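Local coordinates for putative exonuclease (Eubacterium rectale, PDB 3L0A), which binds a zinc ion and is probably a hydrolase of the PDDEXK-like clan, perhaps an exonuclease, at residues M19-Y24 and G174-E179; Q12-E17 and K127-M132; G121-A126 and V181-G186; G186-F191 and V209-L214. One frame throughout, in Å; residues are numbered along the deposited sequence. Where two conformers were deposited one is given.

Contact 1: residues M19-Y24 and G174-E179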
loop_
_atom_site.group_PDB
_atom_site.type_symbol
_atom_site.label_atom_id
_atom_site.label_comp_id
_atom_site.label_asym_id
_atom_site.label_seq_id
_atom_site.Cartn_x
_atom_site.Cartn_y
_atom_site.Cartn_z
HETATM N N MSE A 19 -19.278 17.865 26.643
HETATM C CA MSE A 19 -18.152 17.786 25.701
HETATM C C MSE A 19 -17.291 16.591 26.132
HETATM O O MSE A 19 -17.272 16.219 27.307
HETATM C CB MSE A 19 -17.323 19.075 25.735
HETATM C CG MSE A 19 -16.085 19.120 24.832
HETATM SE SE MSE A 19 -16.472 18.969 22.972
HETATM C CE MSE A 19 -17.999 20.145 22.922
ATOM N N SER A 20 -16.601 15.987 25.181
ATOM C CA SER A 20 -15.775 14.855 25.469
ATOM C C SER A 20 -14.533 14.967 24.613
ATOM O O SER A 20 -14.481 15.769 23.665
ATOM C CB SER A 20 -16.510 13.542 25.150
ATOM O OG SER A 20 -16.366 13.146 23.783
ATOM N N VAL A 21 -13.523 14.175 24.941
ATOM C CA VAL A 21 -12.314 14.223 24.148
ATOM C C VAL A 21 -12.657 13.869 22.711
ATOM O O VAL A 21 -12.133 14.469 21.778
ATOM C CB VAL A 21 -11.252 13.260 24.663
ATOM C CG1 VAL A 21 -10.186 12.986 23.537
ATOM C CG2 VAL A 21 -10.626 13.820 25.921
ATOM N N SER A 22 -13.528 12.873 22.543
ATOM C CA SER A 22 -13.934 12.420 21.201
ATOM C C SER A 22 -14.758 13.491 20.502
ATOM O O SER A 22 -14.482 13.804 19.360
ATOM C CB SER A 22 -14.714 11.090 21.237
ATOM O OG SER A 22 -14.808 10.519 19.918
ATOM N N GLY A 23 -15.744 14.053 21.192
ATOM C CA GLY A 23 -16.456 15.259 20.707
ATOM C C GLY A 23 -15.554 16.388 20.206
ATOM O O GLY A 23 -15.771 16.963 19.145
ATOM N N TYR A 24 -14.544 16.721 20.980
ATOM C CA TYR A 24 -13.675 17.814 20.631
ATOM C C TYR A 24 -12.971 17.536 19.316
ATOM O O TYR A 24 -12.974 18.377 18.433
ATOM C CB TYR A 24 -12.645 18.008 21.733
ATOM C CG TYR A 24 -11.511 18.918 21.364
ATOM C CD1 TYR A 24 -11.651 20.295 21.451
ATOM C CD2 TYR A 24 -10.293 18.400 20.937
ATOM C CE1 TYR A 24 -10.626 21.127 21.108
ATOM C CE2 TYR A 24 -9.247 19.236 20.584
ATOM C CZ TYR A 24 -9.421 20.604 20.672
ATOM O OH TYR A 24 -8.379 21.444 20.358
ATOM N N GLY A 174 -4.827 12.789 27.175
ATOM C CA GLY A 174 -4.135 12.773 28.439
ATOM C C GLY A 174 -4.348 14.040 29.255
ATOM O O GLY A 174 -4.640 13.954 30.441
ATOM N N ALA A 175 -4.233 15.198 28.590
ATOM C CA ALA A 175 -4.376 16.515 29.221
ATOM C C ALA A 175 -5.714 16.722 29.891
ATOM O O ALA A 175 -5.758 17.226 31.038
ATOM C CB ALA A 175 -4.119 17.621 28.247
ATOM N N VAL A 176 -6.782 16.321 29.205
ATOM C CA VAL A 176 -8.150 16.523 29.688
ATOM C C VAL A 176 -8.419 15.552 30.806
ATOM O O VAL A 176 -8.805 15.948 31.912
ATOM C CB VAL A 176 -9.183 16.310 28.572
ATOM C CG1 VAL A 176 -10.593 16.196 29.146
ATOM C CG2 VAL A 176 -9.099 17.441 27.577
ATOM N N TYR A 177 -8.127 14.283 30.553
ATOM C CA TYR A 177 -8.277 13.243 31.575
ATOM C C TYR A 177 -7.613 13.673 32.899
ATOM O O TYR A 177 -8.265 13.670 33.926
ATOM C CB TYR A 177 -7.681 11.913 31.088
ATOM C CG TYR A 177 -8.555 11.085 30.133
ATOM C CD1 TYR A 177 -9.414 11.681 29.216
ATOM C CD2 TYR A 177 -8.474 9.706 30.124
ATOM C CE1 TYR A 177 -10.197 10.932 28.373
ATOM C CE2 TYR A 177 -9.262 8.946 29.278
ATOM C CZ TYR A 177 -10.119 9.574 28.388
ATOM O OH TYR A 177 -10.880 8.821 27.512
ATOM N N GLN A 178 -6.342 14.087 32.837
ATOM C CA GLN A 178 -5.579 14.587 33.989
ATOM C C GLN A 178 -6.274 15.722 34.750
ATOM O O GLN A 178 -6.384 15.700 36.005
ATOM C CB GLN A 178 -4.201 15.086 33.514
ATOM C CG GLN A 178 -3.189 15.465 34.635
ATOM C CD GLN A 178 -1.825 15.897 34.082
ATOM O OE1 GLN A 178 -1.729 16.873 33.336
ATOM N NE2 GLN A 178 -0.764 15.154 34.447
ATOM N N GLU A 179 -6.692 16.731 34.001
ATOM C CA GLU A 179 -7.337 17.906 34.549
ATOM C C GLU A 179 -8.678 17.583 35.180
ATOM O O GLU A 179 -8.964 18.108 36.254
ATOM C CB GLU A 179 -7.496 18.983 33.460
ATOM C CG GLU A 179 -8.416 20.175 33.773
ATOM C CD GLU A 179 -8.056 20.940 35.045
ATOM O OE1 GLU A 179 -6.913 20.820 35.563
ATOM O OE2 GLU A 179 -8.940 21.689 35.530
#
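V21 reaches across to V176 and Y177, where the first turn of helix 21-28 packs against helix 170-185 beside the mixed sheet of this PDDEXK-like domain. The V21 side chain starts toward the opposing helix, and its CB stays clear of it. The branch CG1 is anti to the backbone N (chi1 161°), which swings CG2 to the position anti to the carbonyl carbon and makes CG2 the methyl that does the touching. That single methyl sits between two side chains of consecutive residues. On V176 it meets CB at 3.9 Å and CG1 slightly farther off, the two valines sliding past each other in opposite directions. On Y177 it comes obliquely to the ring, with CE1 at 3.8 Å and CD1 at 4.1 Å, the two side chains crossing at about a right angle. The touching groups are buried and apolar, so this is close packing with a small footprint, about 106 Å² in all. The polar end of Y177 looks elsewhere: its OH bonds to Q173 and to a buffer molecule probably carried over from crystallisation. V176 and M19 both lean on W128 of strand 126-136, so the two segments share that indole as a neighbour. The helix start that presents V21 is capped: S20 is the N-cap, and S20 OG accepts from G23 N at 2.8 Å in a nearly straight bond, N-H...O 171°.

Contact 2: residues Q12-E17 and K127-M132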
loop_
_atom_site.group_PDB
_atom_site.type_symbol
_atom_site.label_atom_id
_atom_site.label_comp_id
_atom_site.label_asym_id
_atom_site.label_seq_id
_atom_site.Cartn_x
_atom_site.Cartn_y
_atom_site.Cartn_z
ATOM N N GLN A 12 -26.954 9.953 22.931
ATOM C CA GLN A 12 -27.153 11.245 22.258
ATOM C C GLN A 12 -27.287 12.379 23.253
ATOM O O GLN A 12 -26.646 13.410 23.070
ATOM C CB GLN A 12 -28.397 11.216 21.348
ATOM C CG GLN A 12 -28.253 10.287 20.138
ATOM C CD GLN A 12 -27.195 10.777 19.163
ATOM O OE1 GLN A 12 -26.028 10.334 19.200
ATOM N NE2 GLN A 12 -27.588 11.723 18.300
ATOM N N GLU A 13 -28.109 12.174 24.292
ATOM C CA GLU A 13 -28.287 13.169 25.372
ATOM C C GLU A 13 -27.069 13.276 26.284
ATOM O O GLU A 13 -26.821 14.342 26.835
ATOM C CB GLU A 13 -29.591 12.984 26.220
ATOM C CG GLU A 13 -29.965 11.539 26.688
ATOM C CD GLU A 13 -30.599 10.658 25.550
ATOM O OE1 GLU A 13 -31.689 11.022 25.027
ATOM O OE2 GLU A 13 -30.004 9.614 25.171
ATOM N N ALA A 14 -26.305 12.201 26.449
ATOM C CA ALA A 14 -25.052 12.322 27.195
ATOM C C ALA A 14 -24.081 13.248 26.428
ATOM O O ALA A 14 -23.366 14.052 27.032
ATOM C CB ALA A 14 -24.437 10.967 27.459
ATOM N N ASN A 15 -24.097 13.173 25.103
ATOM C CA ASN A 15 -23.162 13.952 24.271
ATOM C C ASN A 15 -23.546 15.393 24.024
ATOM O O ASN A 15 -22.681 16.190 23.680
ATOM C CB ASN A 15 -22.933 13.275 22.912
ATOM C CG ASN A 15 -22.044 12.074 23.018
ATOM O OD1 ASN A 15 -20.976 12.130 23.635
ATOM N ND2 ASN A 15 -22.477 10.969 22.430
ATOM N N LYS A 16 -24.827 15.721 24.171
ATOM C CA LYS A 16 -25.272 17.099 24.077
ATOM C C LYS A 16 -24.888 17.848 25.348
ATOM O O LYS A 16 -24.379 18.963 25.280
ATOM C CB LYS A 16 -26.784 17.171 23.804
ATOM C CG LYS A 16 -27.163 16.811 22.335
ATOM C CD LYS A 16 -28.580 17.299 21.898
ATOM C CE LYS A 16 -28.640 17.496 20.368
ATOM N NZ LYS A 16 -29.997 17.321 19.744
ATOM N N GLU A 17 -25.111 17.228 26.503
ATOM C CA GLU A 17 -24.797 17.853 27.808
ATOM C C GLU A 17 -23.279 17.895 28.137
ATOM O O GLU A 17 -22.812 18.780 28.858
ATOM C CB GLU A 17 -25.578 17.160 28.953
ATOM C CG GLU A 17 -25.899 18.080 30.142
ATOM C CD GLU A 17 -26.827 17.428 31.184
ATOM O OE1 GLU A 17 -27.958 17.026 30.807
ATOM O OE2 GLU A 17 -26.430 17.329 32.382
ATOM N N LYS A 127 -19.450 21.727 30.390
ATOM C CA LYS A 127 -19.259 20.528 31.181
ATOM C C LYS A 127 -18.560 19.512 30.259
ATOM O O LYS A 127 -18.812 19.515 29.052
ATOM C CB LYS A 127 -20.615 19.966 31.628
ATOM C CG LYS A 127 -21.532 20.938 32.338
ATOM C CD LYS A 127 -22.842 20.271 32.799
ATOM C CE LYS A 127 -22.713 19.652 34.199
ATOM N NZ LYS A 127 -24.024 19.171 34.776
ATOM N N TRP A 128 -17.691 18.659 30.815
ATOM C CA TRP A 128 -17.029 17.567 30.073
ATOM C C TRP A 128 -17.270 16.207 30.736
ATOM O O TRP A 128 -17.668 16.147 31.889
ATOM C CB TRP A 128 -15.519 17.782 30.018
ATOM C CG TRP A 128 -15.046 18.909 29.146
ATOM C CD1 TRP A 128 -15.282 20.240 29.329
ATOM C CD2 TRP A 128 -14.214 18.804 27.985
ATOM N NE1 TRP A 128 -14.675 20.974 28.342
ATOM C CE2 TRP A 128 -14.009 20.125 27.501
ATOM C CE3 TRP A 128 -13.645 17.727 27.292
ATOM C CZ2 TRP A 128 -13.250 20.405 26.341
ATOM C CZ3 TRP A 128 -12.885 17.992 26.123
ATOM C CH2 TRP A 128 -12.694 19.327 25.668
ATOM N N LYS A 129 -17.012 15.122 30.002
ATOM C CA LYS A 129 -17.019 13.768 30.571
ATOM C C LYS A 129 -15.786 13.003 30.121
ATOM O O LYS A 129 -15.292 13.232 29.046
ATOM C CB LYS A 129 -18.246 12.979 30.129
ATOM C CG LYS A 129 -18.510 12.954 28.633
ATOM C CD LYS A 129 -19.790 12.158 28.370
ATOM C CE LYS A 129 -20.273 12.194 26.905
ATOM N NZ LYS A 129 -19.842 10.997 26.124
ATOM N N ILE A 130 -15.301 12.112 30.980
ATOM C CA ILE A 130 -14.209 11.184 30.640
ATOM C C ILE A 130 -14.557 9.790 31.147
ATOM O O ILE A 130 -15.388 9.636 32.058
ATOM C CB ILE A 130 -12.848 11.630 31.234
ATOM C CG1 ILE A 130 -12.921 11.686 32.767
ATOM C CG2 ILE A 130 -12.417 13.021 30.671
ATOM C CD1 ILE A 130 -11.607 11.306 33.462
ATOM N N LYS A 131 -13.916 8.793 30.551
ATOM C CA LYS A 131 -14.063 7.391 30.920
ATOM C C LYS A 131 -12.688 6.736 30.732
ATOM O O LYS A 131 -12.191 6.659 29.617
ATOM C CB LYS A 131 -15.111 6.696 30.053
ATOM C CG LYS A 131 -15.515 5.353 30.599
ATOM C CD LYS A 131 -16.771 4.751 29.953
ATOM C CE LYS A 131 -16.483 4.306 28.530
ATOM N NZ LYS A 131 -17.299 3.113 28.174
HETATM N N MSE A 132 -12.058 6.289 31.810
HETATM C CA MSE A 132 -10.631 5.904 31.777
HETATM C C MSE A 132 -10.489 4.373 31.798
HETATM O O MSE A 132 -11.166 3.696 32.560
HETATM C CB MSE A 132 -9.908 6.517 32.991
HETATM C CG MSE A 132 -10.038 8.035 33.161
HETATM SE SE MSE A 132 -9.158 8.656 34.806
HETATM C CE MSE A 132 -10.680 8.456 36.004
#
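K127, near the start of strand 126-136, meets E17, the last residue of helix 12-17. K127 CB lies 3.7 Å from the E17 backbone O, and the lysine chain, bent at chi3, runs alongside the extended E17 side chain in the same direction. K127 NZ ends 3.9 Å from E17 OE2, a long salt bridge that probably steers the glutamate less than the hydrogen bond OE2 accepts from M2 N. W128 turns to the other side of the strand. K129 then points to the helix again and makes the firmer link. Its CG lies between the backbone N and the carbonyl carbon (chi1 51°), the next torsions are extended, and a bend at chi4 brings NZ round to N15, whose side chain it crosses at about a right angle. K129 NZ donates to N15 OD1 at 3.0 Å, approaching from above the carbonyl plane, 39° out of it. K129 CE also passes 3.6 Å from A14 O. The ammonium is gripped a second time by Y9 O and makes a cation-pi contact with the Y9 ring. With a leucine at this position, N15 OD1 and Y9 O would probably both be left without their shared donor, and the N-terminal helix would be less tightly held to the strand. From I130 onward the strand leaves the helix behind, and I130 and M132 pack on Y177. Helix 12-17 thus lies over one face of strand 126-136, their local axes 8.7 Å apart at 127°, while W128, I130 and M132 face helix 170-185 on the other.

Contact 3: residues G121-A126 and V181-G186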
loop_
_atom_site.group_PDB
_atom_site.type_symbol
_atom_site.label_atom_id
_atom_site.label_comp_id
_atom_site.label_asym_id
_atom_site.label_seq_id
_atom_site.Cartn_x
_atom_site.Cartn_y
_atom_site.Cartn_z
ATOM N N GLY A 121 -16.591 17.108 34.766
ATOM C CA GLY A 121 -15.987 18.412 35.072
ATOM C C GLY A 121 -16.425 19.601 34.231
ATOM O O GLY A 121 -17.340 19.513 33.417
ATOM N N GLU A 122 -15.756 20.726 34.470
ATOM C CA GLU A 122 -16.037 22.007 33.800
ATOM C C GLU A 122 -14.714 22.501 33.236
ATOM O O GLU A 122 -13.713 22.525 33.945
ATOM C CB GLU A 122 -16.602 23.045 34.792
ATOM C CG GLU A 122 -16.639 24.527 34.293
ATOM C CD GLU A 122 -18.052 25.069 34.045
ATOM O OE1 GLU A 122 -18.743 25.421 35.024
ATOM O OE2 GLU A 122 -18.460 25.166 32.869
ATOM N N LEU A 123 -14.700 22.888 31.959
ATOM C CA LEU A 123 -13.487 23.418 31.307
ATOM C C LEU A 123 -13.823 24.338 30.160
ATOM O O LEU A 123 -14.579 23.969 29.259
ATOM C CB LEU A 123 -12.638 22.308 30.687
ATOM C CG LEU A 123 -11.426 21.760 31.410
ATOM C CD1 LEU A 123 -10.714 20.862 30.423
ATOM C CD2 LEU A 123 -10.502 22.850 31.947
ATOM N N PHE A 124 -13.219 25.518 30.168
ATOM C CA PHE A 124 -13.246 26.400 29.018
ATOM C C PHE A 124 -14.645 26.644 28.443
ATOM O O PHE A 124 -14.771 26.848 27.221
ATOM C CB PHE A 124 -12.372 25.837 27.883
ATOM C CG PHE A 124 -10.989 25.433 28.289
ATOM C CD1 PHE A 124 -10.241 26.199 29.160
ATOM C CD2 PHE A 124 -10.405 24.301 27.728
ATOM C CE1 PHE A 124 -8.953 25.816 29.518
ATOM C CE2 PHE A 124 -9.136 23.926 28.057
ATOM C CZ PHE A 124 -8.404 24.683 28.956
ATOM N N GLY A 125 -15.687 26.605 29.274
ATOM C CA GLY A 125 -17.046 26.941 28.804
ATOM C C GLY A 125 -18.103 25.860 28.989
ATOM O O GLY A 125 -19.248 26.165 29.283
ATOM N N ALA A 126 -17.732 24.595 28.858
ATOM C CA ALA A 126 -18.722 23.508 28.946
ATOM C C ALA A 126 -18.451 22.560 30.112
ATOM O O ALA A 126 -17.375 22.573 30.721
ATOM C CB ALA A 126 -18.770 22.698 27.614
ATOM N N VAL A 181 -9.745 14.641 36.448
ATOM C CA VAL A 181 -9.383 13.941 37.699
ATOM C C VAL A 181 -8.945 14.974 38.756
ATOM O O VAL A 181 -9.311 14.885 39.942
ATOM C CB VAL A 181 -8.255 12.857 37.469
ATOM C CG1 VAL A 181 -7.743 12.258 38.769
ATOM C CG2 VAL A 181 -8.723 11.700 36.492
ATOM N N ARG A 182 -8.186 15.970 38.325
ATOM C CA ARG A 182 -7.720 16.960 39.254
ATOM C C ARG A 182 -8.880 17.741 39.843
ATOM O O ARG A 182 -8.801 18.122 40.972
ATOM C CB ARG A 182 -6.717 17.909 38.614
ATOM C CG ARG A 182 -5.971 18.777 39.642
ATOM C CD ARG A 182 -5.233 19.954 38.988
ATOM N NE ARG A 182 -6.181 20.813 38.302
ATOM C CZ ARG A 182 -7.008 21.667 38.898
ATOM N NH1 ARG A 182 -7.001 21.832 40.216
ATOM N NH2 ARG A 182 -7.848 22.383 38.172
ATOM N N GLN A 183 -9.956 17.968 39.095
ATOM C CA GLN A 183 -11.107 18.713 39.635
ATOM C C GLN A 183 -11.986 17.866 40.575
ATOM O O GLN A 183 -12.775 18.410 41.333
ATOM C CB GLN A 183 -11.993 19.255 38.511
ATOM C CG GLN A 183 -11.312 20.184 37.521
ATOM C CD GLN A 183 -12.246 20.618 36.413
ATOM O OE1 GLN A 183 -13.438 20.340 36.453
ATOM N NE2 GLN A 183 -11.708 21.299 35.414
ATOM N N ASN A 184 -11.860 16.539 40.495
ATOM C CA ASN A 184 -12.585 15.619 41.380
ATOM C C ASN A 184 -11.732 15.227 42.570
ATOM O O ASN A 184 -12.233 15.125 43.661
ATOM C CB ASN A 184 -12.966 14.324 40.642
ATOM C CG ASN A 184 -14.091 14.515 39.630
ATOM O OD1 ASN A 184 -15.266 14.620 39.988
ATOM N ND2 ASN A 184 -13.737 14.521 38.368
ATOM N N THR A 185 -10.446 14.986 42.329
ATOM C CA THR A 185 -9.543 14.438 43.343
ATOM C C THR A 185 -8.624 15.428 44.052
ATOM O O THR A 185 -8.207 15.150 45.159
ATOM C CB THR A 185 -8.613 13.369 42.737
ATOM O OG1 THR A 185 -9.368 12.180 42.543
ATOM C CG2 THR A 185 -7.436 13.028 43.676
ATOM N N GLY A 186 -8.250 16.519 43.378
ATOM C CA GLY A 186 -7.179 17.413 43.834
ATOM C C GLY A 186 -5.796 16.961 43.372
ATOM O O GLY A 186 -4.845 17.766 43.363
#
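Q183 clamps the backbone of E122 with both ends of its carboxamide. Q183 OE1 accepts from E122 N at 3.1 Å, the N-H...O angle being 171° and the donor lying in the carbonyl plane on a lone pair. Q183 NE2 returns a bond to E122 O at 2.8 Å, less straight at 153°. The acceptor lies close to the amide plane of Q183, although NE2 is itself tilted 25° from the E122 carbonyl plane. Together the two bonds match the donor and acceptor of one strand residue, much as a neighbouring strand would, and fix the rotation of the amide. Q183 NE2 also donates to E179 OE2, one turn earlier in the same helix, which gives this nitrogen two acceptors. The side chain gets there fully stretched: CG is anti to the carbonyl carbon, and an extended chain carries the amide straight out from helix 170-185. Around the clamp the packing is light. G121 CA lies 3.5 Å from Q183 OE1, and a CB on that glycine would run into the same oxygen. On the other side of E122, L123 sets CG and CD2 each 4.0 Å from Q183 NE2, and its CD2 also sits over the centre of the F124 ring. A methionine replacing Q183 would probably leave E122 N and E122 O without these partners and allow the strand end to shift. Because the paired groups are uncharged amides, the grip depends on matched donors and acceptors; the bond to E179 OE2 probably helps hold the amide in this orientation and may make Q183 OE1 a somewhat better acceptor.

Contact 4: residues G186-F191 and V209-L214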
loop_
_atom_site.group_PDB
_atom_site.type_symbol
_atom_site.label_atom_id
_atom_site.label_comp_id
_atom_site.label_asym_id
_atom_site.label_seq_id
_atom_site.Cartn_x
_atom_site.Cartn_y
_atom_site.Cartn_z
ATOM N N GLY A 186 -8.250 16.519 43.378
ATOM C CA GLY A 186 -7.179 17.413 43.834
ATOM C C GLY A 186 -5.796 16.961 43.372
ATOM O O GLY A 186 -4.845 17.766 43.363
ATOM N N GLU A 187 -5.674 15.683 42.987
ATOM C CA GLU A 187 -4.381 15.096 42.658
ATOM C C GLU A 187 -4.115 15.220 41.149
ATOM O O GLU A 187 -4.962 14.850 40.325
ATOM C CB GLU A 187 -4.292 13.613 43.088
ATOM C CG GLU A 187 -4.252 13.304 44.639
ATOM C CD GLU A 187 -3.028 13.914 45.413
ATOM O OE1 GLU A 187 -1.897 13.862 44.878
ATOM O OE2 GLU A 187 -3.198 14.428 46.551
ATOM N N LYS A 188 -2.948 15.764 40.809
ATOM C CA LYS A 188 -2.476 15.806 39.443
ATOM C C LYS A 188 -1.673 14.543 39.105
ATOM O O LYS A 188 -0.505 14.431 39.520
ATOM C CB LYS A 188 -1.616 17.050 39.174
ATOM C CG LYS A 188 -1.111 17.065 37.684
ATOM C CD LYS A 188 -1.075 18.464 37.032
ATOM C CE LYS A 188 0.346 18.960 36.655
ATOM N NZ LYS A 188 0.225 19.977 35.537
ATOM N N LEU A 189 -2.285 13.629 38.321
ATOM C CA LEU A 189 -1.674 12.312 38.068
ATOM C C LEU A 189 -1.016 12.236 36.693
ATOM O O LEU A 189 -1.510 12.850 35.732
ATOM C CB LEU A 189 -2.690 11.158 38.217
ATOM C CG LEU A 189 -3.374 10.910 39.575
ATOM C CD1 LEU A 189 -4.374 9.748 39.495
ATOM C CD2 LEU A 189 -2.366 10.675 40.713
ATOM N N PRO A 190 0.079 11.443 36.589
ATOM C CA PRO A 190 0.741 11.149 35.328
ATOM C C PRO A 190 -0.120 10.288 34.388
ATOM O O PRO A 190 -0.973 9.503 34.842
ATOM C CB PRO A 190 1.999 10.381 35.769
ATOM C CG PRO A 190 1.658 9.781 37.033
ATOM C CD PRO A 190 0.713 10.711 37.706
ATOM N N PHE A 191 0.126 10.432 33.079
ATOM C CA PHE A 191 -0.651 9.759 32.063
ATOM C C PHE A 191 0.275 8.840 31.277
ATOM O O PHE A 191 1.334 9.266 30.792
ATOM C CB PHE A 191 -1.306 10.788 31.150
ATOM C CG PHE A 191 -2.196 10.187 30.104
ATOM C CD1 PHE A 191 -3.454 9.720 30.434
ATOM C CD2 PHE A 191 -1.776 10.097 28.783
ATOM C CE1 PHE A 191 -4.266 9.125 29.483
ATOM C CE2 PHE A 191 -2.577 9.536 27.832
ATOM C CZ PHE A 191 -3.841 9.054 28.179
ATOM N N VAL A 209 3.471 10.000 28.807
ATOM C CA VAL A 209 3.302 11.265 28.069
ATOM C C VAL A 209 3.462 12.390 29.095
ATOM O O VAL A 209 2.603 12.576 29.940
ATOM C CB VAL A 209 1.905 11.340 27.402
ATOM C CG1 VAL A 209 1.779 12.592 26.540
ATOM C CG2 VAL A 209 1.607 10.071 26.580
ATOM N N THR A 210 4.592 13.090 29.069
ATOM C CA THR A 210 4.967 13.974 30.133
ATOM C C THR A 210 4.159 15.277 30.180
ATOM O O THR A 210 3.531 15.664 29.226
ATOM C CB THR A 210 6.492 14.225 30.113
ATOM O OG1 THR A 210 6.917 14.497 28.785
ATOM C CG2 THR A 210 7.246 12.983 30.597
ATOM N N ASP A 211 4.153 15.922 31.344
ATOM C CA ASP A 211 3.239 17.042 31.589
ATOM C C ASP A 211 3.522 18.275 30.721
ATOM O O ASP A 211 2.620 19.060 30.500
ATOM C CB ASP A 211 3.205 17.424 33.076
ATOM C CG ASP A 211 2.664 16.289 33.995
ATOM O OD1 ASP A 211 2.043 15.339 33.499
ATOM O OD2 ASP A 211 2.855 16.360 35.236
ATOM N N ASN A 212 4.747 18.447 30.221
ATOM C CA ASN A 212 5.028 19.522 29.208
ATOM C C ASN A 212 4.237 19.424 27.917
ATOM O O ASN A 212 3.886 20.432 27.335
ATOM C CB ASN A 212 6.531 19.643 28.841
ATOM C CG ASN A 212 7.166 18.314 28.311
ATOM O OD1 ASN A 212 6.881 17.207 28.799
ATOM N ND2 ASN A 212 8.087 18.455 27.361
ATOM N N TYR A 213 4.008 18.197 27.469
ATOM C CA TYR A 213 3.232 17.915 26.262
ATOM C C TYR A 213 1.726 18.037 26.560
ATOM O O TYR A 213 0.964 18.603 25.747
ATOM C CB TYR A 213 3.586 16.520 25.713
ATOM C CG TYR A 213 5.016 16.428 25.214
ATOM C CD1 TYR A 213 5.451 17.209 24.134
ATOM C CD2 TYR A 213 5.946 15.580 25.828
ATOM C CE1 TYR A 213 6.773 17.146 23.667
ATOM C CE2 TYR A 213 7.271 15.513 25.375
ATOM C CZ TYR A 213 7.681 16.306 24.288
ATOM O OH TYR A 213 8.996 16.243 23.833
ATOM N N LEU A 214 1.309 17.563 27.750
ATOM C CA LEU A 214 -0.076 17.676 28.168
ATOM C C LEU A 214 -0.434 19.150 28.272
ATOM O O LEU A 214 -1.495 19.544 27.808
ATOM C CB LEU A 214 -0.323 16.995 29.517
ATOM C CG LEU A 214 -0.010 15.498 29.617
ATOM C CD1 LEU A 214 -0.570 14.890 30.914
ATOM C CD2 LEU A 214 -0.502 14.733 28.410
HETATM O O HOH W 1 2.212 12.735 32.664
#
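F191 and V209 stand side by side, pointing the same way, with V209 CG2 at the edge of the F191 ring, near its plane and 4.0 Å from CD2. They sit at the open end of the antiparallel hairpin formed by strands 191-197 and 204-209, just where the second strand passes into helix 211-232. The phenyl group reaches this place with CG anti to its own N (chi1 -177°), and I141 and D143 of strand 140-147 also touch it. L214, one turn into the helix, brings CD1 to 4.2 Å from F191 CB. V209 in turn packs on I259 of the second subunit. The backbones are tied by V209 N donating to F191 O at 3.0 Å. Farther out, K188 and D211 approach from opposite directions; K188 NZ stays 4.5 Å from D211 OD2, so their charges are near each other without forming a salt bridge. The other oxygen, D211 OD1, accepts from Q178 of helix 170-185. A water completes the junction by accepting from F191 N at 3.1 Å and donating to V209 O at 2.8 Å and to D211 OD1 at 2.7 Å.

Overall arrangement
From the N terminus, helix 12-17 meets strand 126-136 in contact 2, and the next residues, 19-24, meet helix 170-185 in contact 1. Contact 2 closes at 127-132, before contact 1 closes at 174-179, so the two loops cross. Contact 3 opens at 121-126, inside both, and closes last of the three at 181-186, crossing each. Contact 2 ties the sheet to helix 12-17, contact 1 packs the helix after strand 19-20 on helix 170-185, and contact 3 joins the end of that helix to strand 114-123. Contact 4 follows in series, sharing G186 with contact 3 and closing a short hairpin loop at 209-214; Q178 of contact 1 links it back through L189 and D211.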